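Side-chain contacts in hypothetical protein (Uncultured marine organism, PDB 2OD5), which probably binds nucleic acid through a winged helix-turn-helix type fold, although its precise cellular role is unknown: residues 18-23 against 49-54; 29-34 against 53-58. All coordinates share one frame; numbering follows the deposited sequence.

Interaction 1. Residues 18-23 against 49-54; sequences EKIKKF and QQLGNV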
ATOM      1  N   GLU A  18      -6.983   5.856   5.920  1.00 35.96           N
ATOM      2  CA  GLU A  18      -6.680   5.921   7.342  0.50 35.39           C
ATOM      3  C   GLU A  18      -6.264   4.557   7.882  1.00 34.15           C
ATOM      4  O   GLU A  18      -5.358   4.456   8.706  1.00 34.12           O
ATOM      5  CB  GLU A  18      -7.881   6.477   8.121  0.50 37.44           C
ATOM      6  CG  GLU A  18      -8.264   7.888   7.704  0.50 39.03           C
ATOM      7  N   LYS A  19      -6.926   3.501   7.422  1.00 33.54           N
ATOM      8  CA  LYS A  19      -6.540   2.152   7.844  1.00 34.99           C
ATOM      9  C   LYS A  19      -5.134   1.793   7.383  1.00 34.24           C
ATOM     10  O   LYS A  19      -4.351   1.225   8.144  1.00 34.37           O
ATOM     11  CB  LYS A  19      -7.492   1.116   7.268  1.00 36.31           C
ATOM     12  CG  LYS A  19      -8.823   1.086   7.911  1.00 46.84           C
ATOM     13  CD  LYS A  19      -9.553  -0.155   7.438  1.00 54.37           C
ATOM     14  CE  LYS A  19     -10.990  -0.147   7.889  1.00 63.06           C
ATOM     15  NZ  LYS A  19     -11.182  -0.863   9.176  1.00 64.99           N
ATOM     16  N   ILE A  20      -4.842   2.103   6.121  1.00 34.66           N
ATOM     17  CA  ILE A  20      -3.545   1.791   5.548  1.00 33.80           C
ATOM     18  C   ILE A  20      -2.440   2.506   6.352  1.00 32.79           C
ATOM     19  O   ILE A  20      -1.435   1.906   6.720  1.00 34.43           O
ATOM     20  CB  ILE A  20      -3.452   2.186   4.059  1.00 33.50           C
ATOM     21  CG1 ILE A  20      -4.401   1.361   3.173  1.00 33.36           C
ATOM     22  CG2 ILE A  20      -2.023   2.027   3.586  1.00 32.21           C
ATOM     23  CD1 ILE A  20      -4.605   1.969   1.772  1.00 31.42           C
ATOM     24  N   LYS A  21      -2.627   3.788   6.644  1.00 32.50           N
ATOM     25  CA  LYS A  21      -1.615   4.571   7.356  1.00 34.12           C
ATOM     26  C   LYS A  21      -1.325   4.007   8.750  1.00 34.08           C
ATOM     27  O   LYS A  21      -0.171   3.876   9.151  1.00 33.02           O
ATOM     28  CB  LYS A  21      -2.005   6.051   7.392  1.00 37.70           C
ATOM     29  CG  LYS A  21      -1.936   6.751   6.045  1.00 47.50           C
ATOM     30  N   LYS A  22      -2.369   3.608   9.459  1.00 32.57           N
ATOM     31  CA  LYS A  22      -2.208   2.953  10.758  1.00 33.13           C
ATOM     32  C   LYS A  22      -1.471   1.624  10.650  1.00 32.89           C
ATOM     33  O   LYS A  22      -0.568   1.320  11.444  1.00 34.86           O
ATOM     34  CB  LYS A  22      -3.572   2.754  11.409  1.00 34.21           C
ATOM     35  CG  LYS A  22      -4.149   4.038  11.991  1.00 44.38           C
ATOM     36  CD  LYS A  22      -3.444   4.424  13.269  1.00 55.42           C
ATOM     37  N   PHE A  23      -1.841   0.832   9.656  1.00 32.61           N
ATOM     38  CA  PHE A  23      -1.204  -0.450   9.426  1.00 31.50           C
ATOM     39  C   PHE A  23       0.290  -0.305   9.126  1.00 32.28           C
ATOM     40  O   PHE A  23       1.087  -1.107   9.592  1.00 32.22           O
ATOM     41  CB  PHE A  23      -1.916  -1.187   8.282  1.00 32.40           C
ATOM     42  CG  PHE A  23      -1.381  -2.554   7.997  1.00 31.77           C
ATOM     43  CD1 PHE A  23      -1.451  -3.563   8.958  1.00 32.61           C
ATOM     44  CD2 PHE A  23      -0.796  -2.843   6.774  1.00 30.67           C
ATOM     45  CE1 PHE A  23      -0.970  -4.825   8.713  1.00 36.82           C
ATOM     46  CE2 PHE A  23      -0.345  -4.131   6.508  1.00 34.14           C
ATOM     47  CZ  PHE A  23      -0.425  -5.118   7.484  1.00 32.72           C
ATOM     48  N   GLN A  49      -6.069  -4.282  -7.595  1.00 32.86           N
ATOM     49  CA  GLN A  49      -5.932  -3.220  -8.602  0.50 34.80           C
ATOM     50  C   GLN A  49      -6.329  -1.861  -8.029  1.00 33.74           C
ATOM     51  O   GLN A  49      -5.598  -0.877  -8.147  1.00 33.16           O
ATOM     52  CB  GLN A  49      -6.781  -3.524  -9.839  0.50 36.43           C
ATOM     53  CG  GLN A  49      -6.607  -2.515 -10.968  0.50 35.47           C
ATOM     54  CD  GLN A  49      -7.234  -2.977 -12.269  0.50 39.18           C
ATOM     55  OE1 GLN A  49      -8.290  -3.607 -12.277  0.50 51.29           O
ATOM     56  NE2 GLN A  49      -6.585  -2.656 -13.381  0.50 45.69           N
ATOM     57  N   GLN A  50      -7.482  -1.811  -7.391  1.00 32.79           N
ATOM     58  CA  GLN A  50      -7.948  -0.571  -6.781  0.50 32.76           C
ATOM     59  C   GLN A  50      -7.000  -0.107  -5.682  1.00 33.09           C
ATOM     60  O   GLN A  50      -6.725   1.082  -5.561  1.00 32.12           O
ATOM     61  CB  GLN A  50      -9.369  -0.728  -6.241  0.50 32.62           C
ATOM     62  CG  GLN A  50     -10.440  -0.812  -7.337  0.50 31.33           C
ATOM     63  CD  GLN A  50     -11.807  -1.206  -6.808  0.50 38.17           C
ATOM     64  OE1 GLN A  50     -12.006  -2.323  -6.323  0.50 48.06           O
ATOM     65  NE2 GLN A  50     -12.762  -0.294  -6.911  0.50 47.80           N
ATOM     66  N   LEU A  51      -6.499  -1.035  -4.890  1.00 31.30           N
ATOM     67  CA  LEU A  51      -5.590  -0.678  -3.774  1.00 29.68           C
ATOM     68  C   LEU A  51      -4.303  -0.049  -4.316  1.00 30.68           C
ATOM     69  O   LEU A  51      -3.790   0.958  -3.782  1.00 29.32           O
ATOM     70  CB  LEU A  51      -5.286  -1.879  -2.903  1.00 32.45           C
ATOM     71  CG  LEU A  51      -4.244  -1.664  -1.787  1.00 33.65           C
ATOM     72  CD1 LEU A  51      -4.726  -0.579  -0.819  1.00 33.97           C
ATOM     73  CD2 LEU A  51      -3.936  -2.968  -1.032  1.00 32.24           C
ATOM     74  N   GLY A  52      -3.779  -0.598  -5.398  1.00 31.59           N
ATOM     75  CA  GLY A  52      -2.588  -0.020  -6.016  1.00 34.87           C
ATOM     76  C   GLY A  52      -2.801   1.428  -6.404  1.00 34.03           C
ATOM     77  O   GLY A  52      -1.914   2.263  -6.212  1.00 34.70           O
ATOM     78  N   ASN A  53      -3.983   1.734  -6.959  1.00 33.91           N
ATOM     79  CA  ASN A  53      -4.326   3.105  -7.299  1.00 34.96           C
ATOM     80  C   ASN A  53      -4.397   4.006  -6.065  1.00 32.84           C
ATOM     81  O   ASN A  53      -3.860   5.124  -6.070  1.00 34.00           O
ATOM     82  CB  ASN A  53      -5.654   3.158  -8.064  1.00 37.04           C
ATOM     83  CG  ASN A  53      -5.538   2.552  -9.458  1.00 49.02           C
ATOM     84  OD1 ASN A  53      -4.439   2.478 -10.014  1.00 53.13           O
ATOM     85  ND2 ASN A  53      -6.669   2.099 -10.023  1.00 49.39           N
ATOM     86  N   VAL A  54      -5.051   3.521  -5.018  1.00 31.71           N
ATOM     87  CA  VAL A  54      -5.191   4.273  -3.790  1.00 30.59           C
ATOM     88  C   VAL A  54      -3.821   4.583  -3.204  1.00 31.03           C
ATOM     89  O   VAL A  54      -3.553   5.704  -2.759  1.00 34.16           O
ATOM     90  CB  VAL A  54      -6.019   3.499  -2.738  1.00 31.30           C
ATOM     91  CG1 VAL A  54      -5.920   4.188  -1.346  1.00 33.98           C
ATOM     92  CG2 VAL A  54      -7.470   3.358  -3.217  1.00 33.56           C
TER

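Interaction 2. Residues 29-34 against 53-58; sequences RNTAEI and NVLSKD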
ATOM      1  N   ARG A  29       5.195  -2.430   4.432  1.00 31.83           N
ATOM      2  CA  ARG A  29       4.506  -3.698   4.137  1.00 32.32           C
ATOM      3  C   ARG A  29       4.240  -3.783   2.654  1.00 30.86           C
ATOM      4  O   ARG A  29       4.184  -2.769   1.965  1.00 30.27           O
ATOM      5  CB  ARG A  29       3.156  -3.793   4.894  1.00 34.07           C
ATOM      6  CG  ARG A  29       3.275  -3.668   6.400  1.00 35.98           C
ATOM      7  CD  ARG A  29       4.169  -4.741   7.026  1.00 43.41           C
ATOM      8  NE  ARG A  29       3.423  -5.931   7.368  1.00 46.61           N
ATOM      9  CZ  ARG A  29       2.773  -6.110   8.519  1.00 47.63           C
ATOM     10  NH1 ARG A  29       2.750  -5.170   9.459  1.00 50.40           N
ATOM     11  NH2 ARG A  29       2.112  -7.236   8.713  1.00 51.99           N
ATOM     12  N   ASN A  30       4.071  -4.997   2.144  1.00 30.69           N
ATOM     13  CA  ASN A  30       3.815  -5.166   0.723  1.00 31.16           C
ATOM     14  C   ASN A  30       2.318  -5.116   0.406  1.00 29.86           C
ATOM     15  O   ASN A  30       1.461  -5.150   1.312  1.00 31.14           O
ATOM     16  CB  ASN A  30       4.520  -6.431   0.156  1.00 32.64           C
ATOM     17  CG  ASN A  30       3.898  -7.712   0.616  1.00 39.65           C
ATOM     18  OD1 ASN A  30       2.674  -7.876   0.599  1.00 35.95           O
ATOM     19  ND2 ASN A  30       4.736  -8.655   1.005  1.00 42.86           N
ATOM     20  N   THR A  31       1.992  -4.946  -0.863  1.00 30.86           N
ATOM     21  CA  THR A  31       0.616  -4.699  -1.276  1.00 32.22           C
ATOM     22  C   THR A  31      -0.334  -5.824  -0.845  1.00 32.59           C
ATOM     23  O   THR A  31      -1.476  -5.563  -0.451  1.00 34.03           O
ATOM     24  CB  THR A  31       0.482  -4.529  -2.821  1.00 36.19           C
ATOM     25  OG1 THR A  31       1.344  -3.484  -3.284  1.00 35.43           O
ATOM     26  CG2 THR A  31      -0.966  -4.144  -3.203  1.00 37.15           C
ATOM     27  N   ALA A  32       0.154  -7.051  -0.902  1.00 33.07           N
ATOM     28  CA  ALA A  32      -0.624  -8.225  -0.494  1.00 33.85           C
ATOM     29  C   ALA A  32      -0.984  -8.205   0.984  1.00 32.49           C
ATOM     30  O   ALA A  32      -2.116  -8.529   1.372  1.00 29.98           O
ATOM     31  CB  ALA A  32       0.167  -9.521  -0.842  1.00 34.11           C
ATOM     32  N   GLU A  33       0.003  -7.906   1.829  1.00 30.68           N
ATOM     33  CA  GLU A  33      -0.236  -7.762   3.252  1.00 31.99           C
ATOM     34  C   GLU A  33      -1.233  -6.631   3.543  1.00 29.14           C
ATOM     35  O   GLU A  33      -2.112  -6.760   4.405  1.00 30.43           O
ATOM     36  CB  GLU A  33       1.068  -7.462   3.980  1.00 31.38           C
ATOM     37  CG  GLU A  33       2.118  -8.530   3.913  1.00 37.70           C
ATOM     38  CD  GLU A  33       3.369  -8.066   4.665  1.00 44.33           C
ATOM     39  OE1 GLU A  33       4.119  -7.174   4.136  1.00 46.91           O
ATOM     40  OE2 GLU A  33       3.556  -8.543   5.810  1.00 53.66           O
ATOM     41  N   ILE A  34      -1.108  -5.514   2.834  1.00 28.48           N
ATOM     42  CA  ILE A  34      -1.996  -4.380   3.021  1.00 29.04           C
ATOM     43  C   ILE A  34      -3.419  -4.757   2.630  1.00 29.64           C
ATOM     44  O   ILE A  34      -4.365  -4.529   3.390  1.00 28.63           O
ATOM     45  CB  ILE A  34      -1.527  -3.123   2.231  1.00 28.79           C
ATOM     46  CG1 ILE A  34      -0.123  -2.674   2.704  1.00 29.66           C
ATOM     47  CG2 ILE A  34      -2.511  -1.963   2.428  1.00 29.56           C
ATOM     48  CD1 ILE A  34       0.528  -1.644   1.780  1.00 32.03           C
ATOM     49  N   ASN A  53      -3.983   1.734  -6.959  1.00 33.91           N
ATOM     50  CA  ASN A  53      -4.326   3.105  -7.299  1.00 34.96           C
ATOM     51  C   ASN A  53      -4.397   4.006  -6.065  1.00 32.84           C
ATOM     52  O   ASN A  53      -3.860   5.124  -6.070  1.00 34.00           O
ATOM     53  CB  ASN A  53      -5.654   3.158  -8.064  1.00 37.04           C
ATOM     54  CG  ASN A  53      -5.538   2.552  -9.458  1.00 49.02           C
ATOM     55  OD1 ASN A  53      -4.439   2.478 -10.014  1.00 53.13           O
ATOM     56  ND2 ASN A  53      -6.669   2.099 -10.023  1.00 49.39           N
ATOM     57  N   VAL A  54      -5.051   3.521  -5.018  1.00 31.71           N
ATOM     58  CA  VAL A  54      -5.191   4.273  -3.790  1.00 30.59           C
ATOM     59  C   VAL A  54      -3.821   4.583  -3.204  1.00 31.03           C
ATOM     60  O   VAL A  54      -3.553   5.704  -2.759  1.00 34.16           O
ATOM     61  CB  VAL A  54      -6.019   3.499  -2.738  1.00 31.30           C
ATOM     62  CG1 VAL A  54      -5.920   4.188  -1.346  1.00 33.98           C
ATOM     63  CG2 VAL A  54      -7.470   3.358  -3.217  1.00 33.56           C
ATOM     64  N   LEU A  55      -2.962   3.583  -3.171  1.00 29.27           N
ATOM     65  CA  LEU A  55      -1.622   3.747  -2.589  1.00 29.96           C
ATOM     66  C   LEU A  55      -0.803   4.745  -3.382  1.00 31.21           C
ATOM     67  O   LEU A  55      -0.097   5.572  -2.799  1.00 30.95           O
ATOM     68  CB  LEU A  55      -0.896   2.388  -2.534  1.00 29.14           C
ATOM     69  CG  LEU A  55      -1.430   1.349  -1.538  1.00 29.63           C
ATOM     70  CD1 LEU A  55      -0.788  -0.045  -1.824  1.00 29.06           C
ATOM     71  CD2 LEU A  55      -1.182   1.769  -0.125  1.00 29.97           C
ATOM     72  N   SER A  56      -0.886   4.671  -4.708  1.00 30.29           N
ATOM     73  CA  SER A  56      -0.140   5.609  -5.590  1.00 34.03           C
ATOM     74  C   SER A  56      -0.636   7.020  -5.458  1.00 34.37           C
ATOM     75  O   SER A  56       0.173   7.980  -5.421  1.00 37.93           O
ATOM     76  CB  SER A  56      -0.277   5.187  -7.053  1.00 35.13           C
ATOM     77  OG  SER A  56       0.414   3.986  -7.257  1.00 47.63           O
ATOM     78  N   LYS A  57      -1.952   7.173  -5.373  1.00 32.82           N
ATOM     79  CA  LYS A  57      -2.587   8.485  -5.310  0.50 34.88           C
ATOM     80  C   LYS A  57      -2.417   9.179  -3.951  1.00 33.98           C
ATOM     81  O   LYS A  57      -2.416  10.403  -3.869  1.00 32.95           O
ATOM     82  CB  LYS A  57      -4.079   8.382  -5.655  0.50 36.83           C
ATOM     83  CG  LYS A  57      -4.813   9.713  -5.548  0.50 39.09           C
ATOM     84  CD  LYS A  57      -6.150   9.756  -6.262  0.50 38.46           C
ATOM     85  CE  LYS A  57      -6.694  11.185  -6.207  0.50 43.16           C
ATOM     86  NZ  LYS A  57      -8.160  11.236  -6.438  0.50 51.49           N
ATOM     87  N   ASP A  58      -2.287   8.402  -2.884  1.00 32.03           N
ATOM     88  CA  ASP A  58      -2.139   8.974  -1.554  1.00 31.56           C
ATOM     89  C   ASP A  58      -0.695   9.378  -1.374  1.00 29.92           C
ATOM     90  O   ASP A  58       0.174   8.532  -1.254  1.00 32.51           O
ATOM     91  CB  ASP A  58      -2.549   7.989  -0.465  1.00 30.76           C
ATOM     92  CG  ASP A  58      -2.554   8.622   0.908  1.00 36.28           C
ATOM     93  OD1 ASP A  58      -1.829   9.626   1.119  1.00 33.48           O
ATOM     94  OD2 ASP A  58      -3.279   8.140   1.807  1.00 41.75           O
TER

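Interaction 1. Residues 18-23 against 49-54
I20 of helix 9-23 and V54 of helix 48-57 mark the nearest approach of the two backbones, with their CA atoms 9.8 Å apart, a spacing bridged entirely by side chains. Both residues point their side chains at the opposing helix. I20 spans the gap with its delta methyl: CG1 lies anti to the carbonyl carbon (chi1 -66°) and the chain continues extended through chi2 of 165°. I20 CD1 meets L51 CD1 at 3.6 Å and V54 CG1 at 4.0 Å. One methyl therefore touches two residues that stand three positions apart on helix 48-57.

The two partners are met differently. L51 and I20 pass in opposite senses and meet at their delta methyls. In L51, CG anti to the backbone N and a chi2 of 61° together bring CD1 toward I20, although the side chain does not leave the helix in that direction. V54 meets I20 at a slant and offers only one branch, CG1.

Neighbouring side chains complete the apolar cluster. I34 and I38 of helix 31-39 pack on I20, L51 rests on L35, and I61 of strand 61-71 also touches I20. K19 gives a hydrogen bond from NZ to T41 O, which ties helix 9-23 to the chain just beyond helix 31-39. The contact joins the first and third helices of what is probably a helix-turn-helix type bundle, with helix 31-39 between them in the chain.

No hydrogen bond or charge pair links residues 18-23 with 49-54, and the shared surface is small, 87 Å². Aliphatic carbon alone makes the junction: a non-directional van der Waals contact in a buried setting, which needs no polar partner.

Interaction 2. Residues 29-34 against 53-58
I34 and L55 meet tip to tip in the buried interior, with I34 CD1 4.2 Å from L55 CD1. Each points its side chain at the other segment and each is extended: I34 has chi2 of 168°, with CG1 anti to the carbonyl carbon, and L55 carries CG anti to its own carbonyl carbon. The same L55 CD1 lies 4.3 Å from T31 OG1, a van der Waals neighbour and not a polar partner. That hydroxyl is instead hydrogen-bonded to W82 NE1 of strand 75-84, and the side chain of W82 also touches I34 and L55, so one indole borders both halves of the contact.

Hydrogen bonds and charge act within residues 29-34, where helix 31-39 begins. N30 is its N-cap: E33 N donates to N30 OD1 at 2.9 Å, tilted 26° from the carbonyl plane. In return N30 N donates to E33 OE1 at 3.0 Å, nearly straight and on the anti side of the carboxylate. These reciprocal bonds make a capping box and fix the rotation of both side chains. The other carboxylate oxygen, E33 OE2, takes R29 NE at 3.0 Å in a salt bridge; R29 approaches it from above the carboxylate plane, while OE2 stays close to the guanidinium plane. With both oxygens engaged, E33 holds R29 beside the helix start and probably offsets its positive charge, which has that of R27 close by.

Strand 29-30 pairs with strand 75-84 of the hairpin through backbone hydrogen bonds between R29 and W82, and helices 31-39 and 48-57 follow it in the chain, a topology consistent with a winged helix.

In the fold
From the N terminus, helix 9-23 leads through a turn to strand 29-30, helix 31-39, a longer loop and helix 48-57, where both contacts end. Interaction 1 spans 25 intervening residues, the whole of helix 31-39 included; interaction 2 spans 18. They cross rather than nest, because 29-34 starts inside the first span while 53-58 extends beyond it, and they share N53 and V54. The contact centres lie about 5 Å apart and join directly: I20 CG2 touches L55 CD2, and F23 packs against R29. Together they tie three helices into one core beside the hairpin of strands 61-71 and 75-84, with helix 48-57 placed like the recognition helix of winged-helix proteins, consistent with nucleic acid binding.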